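Local coordinates for protein hyperpolarization-activated (Ih) channel (Strongylocentrotus purpuratus, PDB 2PTM) that probably forms a hyperpolarization-activated, voltage-gated cation channel of the membrane, represented here by its cytoplasmic C-linker and cAMP-binding domain, at residues K13-E18 with I34-Y38; N85-V90 with V176-F180; G121-M127 with A155-T161. All coordinates share one frame. Residue numbers count along the deposited sequence, not the author numbering.

From the N terminus, the chain runs along helix 5-23 and returns antiparallel along helix 28-42, and interaction 1 closes this short helical hairpin of the C-linker before either other contact opens. Further helices lead to helix 84-93, where interaction 2 begins. It is completed only 86 residues later, at the end of helix 170-179, so this long loop takes in the whole beta roll of the cyclic nucleotide-binding domain. Within it, interaction 3 closes its own shorter loop, joining strands 123-126 and 156-159 beside bound cAMP, its segments 28 residues apart at their nearest ends. Interactions 1 and 2 stand on opposite sides of the chain's centre, and no two of the three contacts touch.

Interaction 1: residues K13-E18 with I34-Y38; sequences KLKQVE and ILDYY. With NCO (cobalt hexammine(III)), chain B.
Build helices 13-18 and 34-38 as nearly antiparallel neighbours, their N-to-C directions 167° apart and their axes 11.4 Å apart at closest approach, with the CA atoms of Leu14 and Tyr38 7.9 Å from each other. At this generous spacing the backbones stay apart and the side chains fill the gap, burying 292 Å². Tyr38 is the largest bump. With chi1 near -87° its ring leans toward helix 13-18, into a hollow bounded by Lys13, Leu14 and Val17: Lys13 CG lies 3.9 Å from Tyr38 CE2, and Val17 CG2 3.7 Å from Tyr38 OH. Leu14 in turn pushes CD1 between Tyr38 CB (3.8 Å) and Leu35 CD2 (4.1 Å). This is the helical hairpin that opens the C-linker of HCN channels, the "elbow" resting on the "shoulder" of the next subunit. Accordingly Lys13 NZ forms a salt bridge with Glu55 of the second subunit, which also hydrogen-bonds Tyr38 OH; a long lysine and a tyrosine suit this place because their apolar parts pack within the hairpin while their polar ends serve the interface. Beta-branched Val17 (chi1 t), compact enough to sit beside the ring, places its CG1 4.0 Å from Ile34 CG2. Toward the outer margin, Glu18 CD rests 3.9 Å from Leu35 CD2. Asp36 takes no part in this contact; its OD1 accepts hydrogen bonds from N6 (3.0 Å) and N5 (3.1 Å) of cobalt hexammine.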
loop_
_atom_site.group_PDB
_atom_site.type_symbol
_atom_site.label_atom_id
_atom_site.label_comp_id
_atom_site.label_asym_id
_atom_site.label_seq_id
_atom_site.Cartn_x
_atom_site.Cartn_y
_atom_site.Cartn_z
ATOM N N LYS A 13 -16.913 -10.596 -14.135
ATOM C CA LYS A 13 -16.686 -9.157 -14.167
ATOM C C LYS A 13 -17.791 -8.394 -14.894
ATOM O O LYS A 13 -18.338 -7.426 -14.367
ATOM C CB LYS A 13 -15.343 -8.875 -14.845
ATOM C CG LYS A 13 -14.832 -7.457 -14.691
ATOM C CD LYS A 13 -14.197 -7.248 -13.327
ATOM C CE LYS A 13 -15.207 -6.754 -12.311
ATOM N NZ LYS A 13 -15.903 -5.522 -12.770
ATOM N N LEU A 14 -18.113 -8.824 -16.108
ATOM C CA LEU A 14 -19.057 -8.086 -16.940
ATOM C C LEU A 14 -20.446 -8.015 -16.317
ATOM O O LEU A 14 -21.146 -7.017 -16.461
ATOM C CB LEU A 14 -19.139 -8.692 -18.340
ATOM C CG LEU A 14 -19.324 -7.664 -19.457
ATOM C CD1 LEU A 14 -18.202 -6.644 -19.395
ATOM C CD2 LEU A 14 -19.371 -8.330 -20.821
ATOM N N LYS A 15 -20.845 -9.078 -15.627
ATOM C CA LYS A 15 -22.141 -9.100 -14.956
ATOM C C LYS A 15 -22.245 -7.984 -13.914
ATOM O O LYS A 15 -23.212 -7.226 -13.891
ATOM C CB LYS A 15 -22.391 -10.462 -14.318
ATOM N N GLN A 16 -21.234 -7.872 -13.065
ATOM C CA GLN A 16 -21.260 -6.870 -12.014
ATOM C C GLN A 16 -21.089 -5.451 -12.554
ATOM O O GLN A 16 -21.586 -4.497 -11.961
ATOM C CB GLN A 16 -20.210 -7.180 -10.954
ATOM C CG GLN A 16 -18.810 -6.770 -11.331
ATOM C CD GLN A 16 -17.816 -7.090 -10.241
ATOM O OE1 GLN A 16 -17.777 -8.214 -9.741
ATOM N NE2 GLN A 16 -16.999 -6.104 -9.867
ATOM N N VAL A 17 -20.394 -5.314 -13.682
ATOM C CA VAL A 17 -20.245 -4.011 -14.328
ATOM C C VAL A 17 -21.596 -3.481 -14.797
ATOM O O VAL A 17 -21.931 -2.323 -14.570
ATOM C CB VAL A 17 -19.269 -4.063 -15.526
ATOM C CG1 VAL A 17 -19.474 -2.856 -16.438
ATOM C CG2 VAL A 17 -17.834 -4.127 -15.042
ATOM N N GLU A 18 -22.383 -4.336 -15.436
ATOM C CA GLU A 18 -23.689 -3.922 -15.928
ATOM C C GLU A 18 -24.629 -3.580 -14.776
ATOM O O GLU A 18 -25.495 -2.721 -14.913
ATOM C CB GLU A 18 -24.289 -5.006 -16.817
ATOM C CG GLU A 18 -23.264 -5.591 -17.766
ATOM C CD GLU A 18 -23.837 -5.928 -19.120
ATOM O OE1 GLU A 18 -23.296 -6.841 -19.786
ATOM O OE2 GLU A 18 -24.820 -5.272 -19.520
ATOM N N ILE A 34 -18.275 1.765 -22.061
ATOM C CA ILE A 34 -17.652 0.887 -21.078
ATOM C C ILE A 34 -17.666 -0.573 -21.530
ATOM O O ILE A 34 -16.647 -1.252 -21.467
ATOM C CB ILE A 34 -18.320 1.062 -19.714
ATOM C CG1 ILE A 34 -18.037 2.479 -19.217
ATOM C CG2 ILE A 34 -17.823 0.015 -18.717
ATOM C CD1 ILE A 34 -18.871 2.905 -18.027
ATOM N N LEU A 35 -18.811 -1.054 -22.004
ATOM C CA LEU A 35 -18.885 -2.433 -22.506
ATOM C C LEU A 35 -17.953 -2.646 -23.698
ATOM O O LEU A 35 -17.275 -3.669 -23.780
ATOM C CB LEU A 35 -20.323 -2.803 -22.869
ATOM C CG LEU A 35 -21.302 -2.791 -21.692
ATOM C CD1 LEU A 35 -22.731 -3.060 -22.172
ATOM C CD2 LEU A 35 -20.888 -3.825 -20.638
ATOM N N ASP A 36 -17.913 -1.681 -24.617
ATOM C CA ASP A 36 -16.982 -1.746 -25.754
ATOM C C ASP A 36 -15.524 -1.803 -25.299
ATOM O O ASP A 36 -14.679 -2.485 -25.909
ATOM C CB ASP A 36 -17.143 -0.523 -26.657
ATOM C CG ASP A 36 -18.439 -0.529 -27.431
ATOM O OD1 ASP A 36 -19.217 -1.492 -27.302
ATOM O OD2 ASP A 36 -18.682 0.446 -28.170
ATOM N N TYR A 37 -15.213 -1.049 -24.253
ATOM C CA TYR A 37 -13.857 -1.060 -23.698
ATOM C C TYR A 37 -13.492 -2.446 -23.151
ATOM O O TYR A 37 -12.424 -2.977 -23.458
ATOM C CB TYR A 37 -13.691 0.027 -22.617
ATOM C CG TYR A 37 -12.349 -0.014 -21.902
ATOM C CD1 TYR A 37 -11.296 0.809 -22.297
ATOM C CD2 TYR A 37 -12.127 -0.893 -20.846
ATOM C CE1 TYR A 37 -10.066 0.773 -21.641
ATOM C CE2 TYR A 37 -10.897 -0.937 -20.191
ATOM C CZ TYR A 37 -9.877 -0.103 -20.590
ATOM O OH TYR A 37 -8.665 -0.162 -19.937
ATOM N N TYR A 38 -14.371 -3.042 -22.350
ATOM C CA TYR A 38 -14.062 -4.360 -21.787
ATOM C C TYR A 38 -13.898 -5.388 -22.889
ATOM O O TYR A 38 -13.008 -6.231 -22.831
ATOM C CB TYR A 38 -15.139 -4.828 -20.807
ATOM C CG TYR A 38 -14.925 -4.338 -19.389
ATOM C CD1 TYR A 38 -15.503 -3.158 -18.950
ATOM C CD2 TYR A 38 -14.136 -5.053 -18.495
ATOM C CE1 TYR A 38 -15.303 -2.699 -17.659
ATOM C CE2 TYR A 38 -13.931 -4.602 -17.200
ATOM C CZ TYR A 38 -14.523 -3.427 -16.790
ATOM O OH TYR A 38 -14.337 -2.964 -15.509
HETATM CO CO NCO B . -20.773 -4.893 -29.034
HETATM N N1 NCO B . -20.518 -6.992 -28.610
HETATM N N2 NCO B . -22.200 -5.365 -30.596
HETATM N N3 NCO B . -22.411 -4.569 -27.565
HETATM N N4 NCO B . -19.006 -5.004 -30.596
HETATM N N5 NCO B . -20.989 -2.793 -29.516
HETATM N N6 NCO B . -19.292 -4.471 -27.426
#

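Interaction 2: residues N85-V90 with V176-F180; sequences NFVTRV and VLDEF
An aromatic contact edged by a salt bridge joins helix 84-93, which leads into the beta roll of the cyclic nucleotide-binding domain, to the end of helix 170-179, which follows it. Residues 85-90 and 176-179 are helical and run in opposite senses, with CA atoms 6.7 Å apart for Phe86 and Phe180 and 7.0 Å for Val90 and Val176. Phe180 is the first residue to leave helical angles (phi/psi -130/79), though its N hydrogen-bonds Val176 O at 2.9 Å; with chi1 m, its ring reaches across. The edge of Phe86 (chi1 t) meets the face of Phe180, centroids 5.5 Å apart and planes at 80°; flat, apolar rings suit this offset edge-to-face pair. Phe86 CB adds a CH-pi contact, 3.8 Å from the Phe180 centroid. The short branched valines fit between the helices, Val176 CG1 3.7 Å from Arg89 CG and Val176 CG2 4.4 Å from Val90 CG2. Arg89, chi1 t with chi2 and chi3 both p, curls to bring NH2 3.0 Å from Glu179 OE2, a salt bridge whose hydrogen bond is weak. Glu179 OE2 accepts a hydrogen bond from its stronger partner, Phe111 N of the third subunit, so the apolar pair ties helices of one chain while the charged margin is shared between subunits.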
loop_
_atom_site.group_PDB
_atom_site.type_symbol
_atom_site.label_atom_id
_atom_site.label_comp_id
_atom_site.label_asym_id
_atom_site.label_seq_id
_atom_site.Cartn_x
_atom_site.Cartn_y
_atom_site.Cartn_z
ATOM N N ASN A 85 20.285 -3.461 -20.740
ATOM C CA ASN A 85 19.840 -3.240 -19.368
ATOM C C ASN A 85 18.848 -2.087 -19.279
ATOM O O ASN A 85 17.941 -2.111 -18.444
ATOM C CB ASN A 85 21.026 -2.983 -18.439
ATOM C CG ASN A 85 21.926 -4.195 -18.289
ATOM O OD1 ASN A 85 21.461 -5.339 -18.300
ATOM N ND2 ASN A 85 23.226 -3.951 -18.137
ATOM N N PHE A 86 19.036 -1.072 -20.123
ATOM C CA PHE A 86 18.069 0.029 -20.232
ATOM C C PHE A 86 16.719 -0.481 -20.725
ATOM O O PHE A 86 15.687 -0.229 -20.098
ATOM C CB PHE A 86 18.580 1.160 -21.148
ATOM C CG PHE A 86 17.558 2.266 -21.391
ATOM C CD1 PHE A 86 17.337 3.252 -20.439
ATOM C CD2 PHE A 86 16.827 2.312 -22.563
ATOM C CE1 PHE A 86 16.403 4.256 -20.644
ATOM C CE2 PHE A 86 15.895 3.323 -22.786
ATOM C CZ PHE A 86 15.684 4.298 -21.823
ATOM N N VAL A 87 16.723 -1.198 -21.844
ATOM C CA VAL A 87 15.478 -1.728 -22.391
ATOM C C VAL A 87 14.776 -2.629 -21.362
ATOM O O VAL A 87 13.573 -2.514 -21.136
ATOM C CB VAL A 87 15.711 -2.507 -23.693
ATOM C CG1 VAL A 87 14.391 -3.068 -24.210
ATOM C CG2 VAL A 87 16.372 -1.614 -24.737
ATOM N N THR A 88 15.529 -3.515 -20.721
ATOM C CA THR A 88 14.926 -4.396 -19.728
ATOM C C THR A 88 14.286 -3.619 -18.569
ATOM O O THR A 88 13.173 -3.931 -18.129
ATOM C CB THR A 88 15.938 -5.426 -19.202
ATOM O OG1 THR A 88 16.255 -6.347 -20.255
ATOM C CG2 THR A 88 15.355 -6.187 -18.017
ATOM N N ARG A 89 14.980 -2.597 -18.086
ATOM C CA ARG A 89 14.462 -1.791 -16.987
ATOM C C ARG A 89 13.139 -1.122 -17.363
ATOM O O ARG A 89 12.172 -1.160 -16.603
ATOM C CB ARG A 89 15.481 -0.728 -16.572
ATOM C CG ARG A 89 15.061 0.080 -15.345
ATOM C CD ARG A 89 15.156 -0.755 -14.083
ATOM N NE ARG A 89 16.537 -1.142 -13.798
ATOM C CZ ARG A 89 16.902 -1.972 -12.826
ATOM N NH1 ARG A 89 15.984 -2.525 -12.044
ATOM N NH2 ARG A 89 18.186 -2.253 -12.638
ATOM N N VAL A 90 13.100 -0.512 -18.541
ATOM C CA VAL A 90 11.899 0.174 -18.999
ATOM C C VAL A 90 10.720 -0.777 -19.133
ATOM O O VAL A 90 9.660 -0.531 -18.557
ATOM C CB VAL A 90 12.135 0.897 -20.335
ATOM C CG1 VAL A 90 10.820 1.453 -20.887
ATOM C CG2 VAL A 90 13.145 2.007 -20.137
ATOM N N VAL A 176 14.874 5.627 -14.488
ATOM C CA VAL A 176 15.594 5.018 -15.602
ATOM C C VAL A 176 16.563 5.985 -16.294
ATOM O O VAL A 176 17.611 5.568 -16.792
ATOM C CB VAL A 176 14.634 4.377 -16.626
ATOM C CG1 VAL A 176 13.642 3.482 -15.913
ATOM C CG2 VAL A 176 13.903 5.439 -17.410
ATOM N N LEU A 177 16.216 7.271 -16.306
ATOM C CA LEU A 177 17.078 8.299 -16.889
ATOM C C LEU A 177 18.308 8.590 -16.035
ATOM O O LEU A 177 19.344 9.019 -16.550
ATOM C CB LEU A 177 16.294 9.592 -17.114
ATOM C CG LEU A 177 15.706 9.757 -18.513
ATOM C CD1 LEU A 177 15.043 8.481 -18.986
ATOM C CD2 LEU A 177 14.737 10.936 -18.575
ATOM N N ASP A 178 18.185 8.384 -14.729
ATOM C CA ASP A 178 19.324 8.550 -13.834
ATOM C C ASP A 178 20.248 7.354 -13.983
ATOM O O ASP A 178 21.469 7.492 -14.020
ATOM C CB ASP A 178 18.862 8.674 -12.383
ATOM C CG ASP A 178 18.277 10.036 -12.074
ATOM O OD1 ASP A 178 18.299 10.910 -12.966
ATOM O OD2 ASP A 178 17.798 10.232 -10.936
ATOM N N GLU A 179 19.648 6.174 -14.072
ATOM C CA GLU A 179 20.412 4.948 -14.201
ATOM C C GLU A 179 21.123 4.919 -15.547
ATOM O O GLU A 179 22.233 4.405 -15.658
ATOM C CB GLU A 179 19.500 3.730 -14.042
ATOM C CG GLU A 179 20.244 2.422 -13.866
ATOM C CD GLU A 179 19.338 1.279 -13.461
ATOM O OE1 GLU A 179 18.101 1.439 -13.556
ATOM O OE2 GLU A 179 19.867 0.219 -13.053
ATOM N N PHE A 180 20.486 5.495 -16.563
ATOM C CA PHE A 180 21.062 5.525 -17.904
ATOM C C PHE A 180 21.048 6.938 -18.501
ATOM O O PHE A 180 20.207 7.252 -19.341
ATOM C CB PHE A 180 20.316 4.542 -18.817
ATOM C CG PHE A 180 20.315 3.124 -18.306
ATOM C CD1 PHE A 180 21.365 2.266 -18.601
ATOM C CD2 PHE A 180 19.275 2.656 -17.519
ATOM C CE1 PHE A 180 21.372 0.962 -18.123
ATOM C CE2 PHE A 180 19.273 1.357 -17.040
ATOM C CZ PHE A 180 20.324 0.509 -17.341
#

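Interaction 3: residues G121-M127 with A155-T161; sequences GIVDIIM and ASVKCET. With CMP (adenosine-3',5'-cyclic-monophosphate), chain C.
Two carboxylates crowd together here: Asp124 OD2 and Glu160 OE1 are only 2.8 Å apart, a close approach of like charges. Asp124 has a better partner beyond these segments, its OD1 being hydrogen-bonded to Ser135 of the adjoining strand. The backbones are extended and antiparallel, the axes of strands 123-126 and 156-159 lying 4.5 Å apart at 154°. Val123 with Cys159 and Ile125 with Val157 are non-hydrogen-bonded pairs; Asp124 with Lys158 and Ile126 with Ser156 are hydrogen-bonded: Asp124 N to Lys158 O is 2.8 Å, Lys158 N to Asp124 O 3.0 Å, and Ile126 N to Ser156 O and Ser156 N to Ile126 O both 2.9 Å. At the far end Glu160 N hydrogen-bonds Ile122 O at 2.8 Å, and Thr161 OG1 accepts from Ile122 N at 3.1 Å. Gly121 adopts phi/psi 134/174, where a CB would jam against the preceding carbonyl. Val123, Ile125, Val157 and Cys159 share one face; the three beta-branched ones suit an extended backbone, and small Cys159 packs SG 4.2 Å from Val123 CG1. Val123 CB meets Val157 CG1 at 3.6 Å. Cyclic AMP lies beside this face: Ile125 CG2 is 3.7 Å from N9, Val157 CG2 3.9 Å from O4', and small Ala155 puts its O 3.4 Å from C5'. Apolar residues on and beside these strands, lining the nucleotide pocket, are typical of the beta roll of cyclic nucleotide-binding domains.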
loop_
_atom_site.group_PDB
_atom_site.type_symbol
_atom_site.label_atom_id
_atom_site.label_comp_id
_atom_site.label_asym_id
_atom_site.label_seq_id
_atom_site.Cartn_x
_atom_site.Cartn_y
_atom_site.Cartn_z
ATOM N N GLY A 121 -2.025 2.327 -32.685
ATOM C CA GLY A 121 -3.041 3.351 -32.720
ATOM C C GLY A 121 -2.515 4.639 -33.321
ATOM O O GLY A 121 -1.327 4.779 -33.610
ATOM N N ILE A 122 -3.419 5.586 -33.499
ATOM C CA ILE A 122 -3.068 6.892 -34.050
ATOM C C ILE A 122 -3.613 7.964 -33.122
ATOM O O ILE A 122 -4.777 7.910 -32.731
ATOM C CB ILE A 122 -3.696 7.083 -35.434
ATOM C CG1 ILE A 122 -3.154 6.029 -36.405
ATOM C CG2 ILE A 122 -3.432 8.489 -35.931
ATOM C CD1 ILE A 122 -3.845 6.021 -37.744
ATOM N N VAL A 123 -2.769 8.924 -32.752
ATOM C CA VAL A 123 -3.207 10.062 -31.953
ATOM C C VAL A 123 -2.890 11.367 -32.676
ATOM O O VAL A 123 -1.971 11.420 -33.500
ATOM C CB VAL A 123 -2.558 10.067 -30.540
ATOM C CG1 VAL A 123 -2.874 8.778 -29.815
ATOM C CG2 VAL A 123 -1.054 10.254 -30.639
ATOM N N ASP A 124 -3.677 12.403 -32.388
ATOM C CA ASP A 124 -3.426 13.744 -32.907
ATOM C C ASP A 124 -2.814 14.597 -31.812
ATOM O O ASP A 124 -3.252 14.533 -30.662
ATOM C CB ASP A 124 -4.735 14.403 -33.346
ATOM C CG ASP A 124 -5.294 13.809 -34.621
ATOM O OD1 ASP A 124 -4.522 13.255 -35.435
ATOM O OD2 ASP A 124 -6.519 13.913 -34.815
ATOM N N ILE A 125 -1.801 15.387 -32.169
ATOM C CA ILE A 125 -1.219 16.371 -31.264
ATOM C C ILE A 125 -1.886 17.717 -31.554
ATOM O O ILE A 125 -1.740 18.257 -32.645
ATOM C CB ILE A 125 0.312 16.495 -31.483
ATOM C CG1 ILE A 125 0.990 15.115 -31.400
ATOM C CG2 ILE A 125 0.928 17.491 -30.501
ATOM C CD1 ILE A 125 0.721 14.366 -30.123
ATOM N N ILE A 126 -2.623 18.250 -30.584
ATOM C CA ILE A 126 -3.446 19.435 -30.805
ATOM C C ILE A 126 -2.942 20.620 -29.988
ATOM O O ILE A 126 -2.924 20.567 -28.759
ATOM C CB ILE A 126 -4.923 19.150 -30.429
ATOM C CG1 ILE A 126 -5.404 17.863 -31.116
ATOM C CG2 ILE A 126 -5.809 20.359 -30.755
ATOM C CD1 ILE A 126 -6.833 17.478 -30.794
ATOM N N MET A 127 -2.534 21.687 -30.666
ATOM C CA MET A 127 -2.007 22.865 -29.985
ATOM C C MET A 127 -3.117 23.621 -29.266
ATOM O O MET A 127 -4.299 23.363 -29.489
ATOM C CB MET A 127 -1.285 23.786 -30.975
ATOM C CG MET A 127 -0.140 23.110 -31.708
ATOM S SD MET A 127 0.869 22.094 -30.605
ATOM C CE MET A 127 1.458 23.325 -29.431
ATOM N N ALA A 155 0.663 20.486 -25.176
ATOM C CA ALA A 155 -0.273 20.210 -26.253
ATOM C C ALA A 155 -1.270 19.210 -25.710
ATOM O O ALA A 155 -1.011 18.590 -24.684
ATOM C CB ALA A 155 0.463 19.616 -27.456
ATOM N N SER A 156 -2.411 19.053 -26.374
ATOM C CA SER A 156 -3.308 17.953 -26.028
ATOM C C SER A 156 -3.032 16.769 -26.947
ATOM O O SER A 156 -2.479 16.935 -28.038
ATOM C CB SER A 156 -4.773 18.384 -26.142
ATOM O OG SER A 156 -5.039 19.510 -25.320
ATOM N N VAL A 157 -3.394 15.566 -26.504
ATOM C CA VAL A 157 -3.228 14.384 -27.335
ATOM C C VAL A 157 -4.551 13.642 -27.354
ATOM O O VAL A 157 -5.060 13.251 -26.301
ATOM C CB VAL A 157 -2.125 13.465 -26.785
ATOM C CG1 VAL A 157 -1.947 12.225 -27.682
ATOM C CG2 VAL A 157 -0.802 14.250 -26.647
ATOM N N LYS A 158 -5.106 13.462 -28.551
ATOM C CA LYS A 158 -6.440 12.890 -28.709
ATOM C C LYS A 158 -6.373 11.661 -29.592
ATOM O O LYS A 158 -5.797 11.708 -30.671
ATOM C CB LYS A 158 -7.381 13.919 -29.342
ATOM C CG LYS A 158 -8.853 13.505 -29.442
ATOM C CD LYS A 158 -9.668 14.650 -30.048
ATOM C CE LYS A 158 -11.180 14.373 -29.987
ATOM N NZ LYS A 158 -11.952 15.395 -30.747
ATOM N N CYS A 159 -6.975 10.565 -29.142
ATOM C CA CYS A 159 -6.983 9.330 -29.921
ATOM C C CYS A 159 -7.880 9.415 -31.157
ATOM O O CYS A 159 -9.037 9.832 -31.069
ATOM C CB CYS A 159 -7.469 8.173 -29.060
ATOM S SG CYS A 159 -6.397 7.817 -27.683
ATOM N N GLU A 160 -7.354 8.987 -32.301
ATOM C CA GLU A 160 -8.159 8.878 -33.510
ATOM C C GLU A 160 -8.791 7.488 -33.565
ATOM O O GLU A 160 -9.923 7.345 -33.990
ATOM C CB GLU A 160 -7.318 9.131 -34.774
ATOM C CG GLU A 160 -6.919 10.578 -35.004
ATOM C CD GLU A 160 -8.015 11.382 -35.679
ATOM O OE1 GLU A 160 -7.707 12.096 -36.653
ATOM O OE2 GLU A 160 -9.187 11.286 -35.247
ATOM N N THR A 161 -8.050 6.474 -33.117
ATOM C CA THR A 161 -8.480 5.085 -33.207
ATOM C C THR A 161 -8.492 4.532 -31.792
ATOM O O THR A 161 -8.209 5.262 -30.850
ATOM C CB THR A 161 -7.473 4.260 -34.019
ATOM O OG1 THR A 161 -6.209 4.260 -33.342
ATOM C CG2 THR A 161 -7.278 4.841 -35.424
HETATM P P CMP C . 3.784 16.833 -23.040
HETATM O O1P CMP C . 3.882 18.391 -23.080
HETATM O O2P CMP C . 4.209 16.162 -21.822
HETATM O "O5'" CMP C . 2.264 16.609 -23.517
HETATM C "C5'" CMP C . 1.806 16.622 -24.848
HETATM C "C4'" CMP C . 2.726 15.868 -25.798
HETATM O "O4'" CMP C . 2.558 16.141 -27.185
HETATM C "C3'" CMP C . 4.126 16.384 -25.566
HETATM O "O3'" CMP C . 4.687 16.357 -24.298
HETATM C "C2'" CMP C . 4.979 15.796 -26.691
HETATM O "O2'" CMP C . 5.165 14.409 -26.449
HETATM C "C1'" CMP C . 3.868 15.862 -27.794
HETATM N N9 CMP C . 4.131 16.896 -28.753
HETATM C C8 CMP C . 4.007 18.301 -28.614
HETATM N N7 CMP C . 4.296 18.961 -29.749
HETATM C C5 CMP C . 4.646 17.968 -30.671
HETATM C C6 CMP C . 5.071 17.973 -32.031
HETATM N N6 CMP C . 5.187 19.152 -32.723
HETATM N N1 CMP C . 5.356 16.782 -32.639
HETATM C C2 CMP C . 5.210 15.636 -31.936
HETATM N N3 CMP C . 4.814 15.468 -30.656
HETATM C C4 CMP C . 4.530 16.653 -30.064
HETATM O O HOH W 1 -7.980 12.497 -32.635
HETATM O O HOH W 2 -4.486 21.825 -26.749
#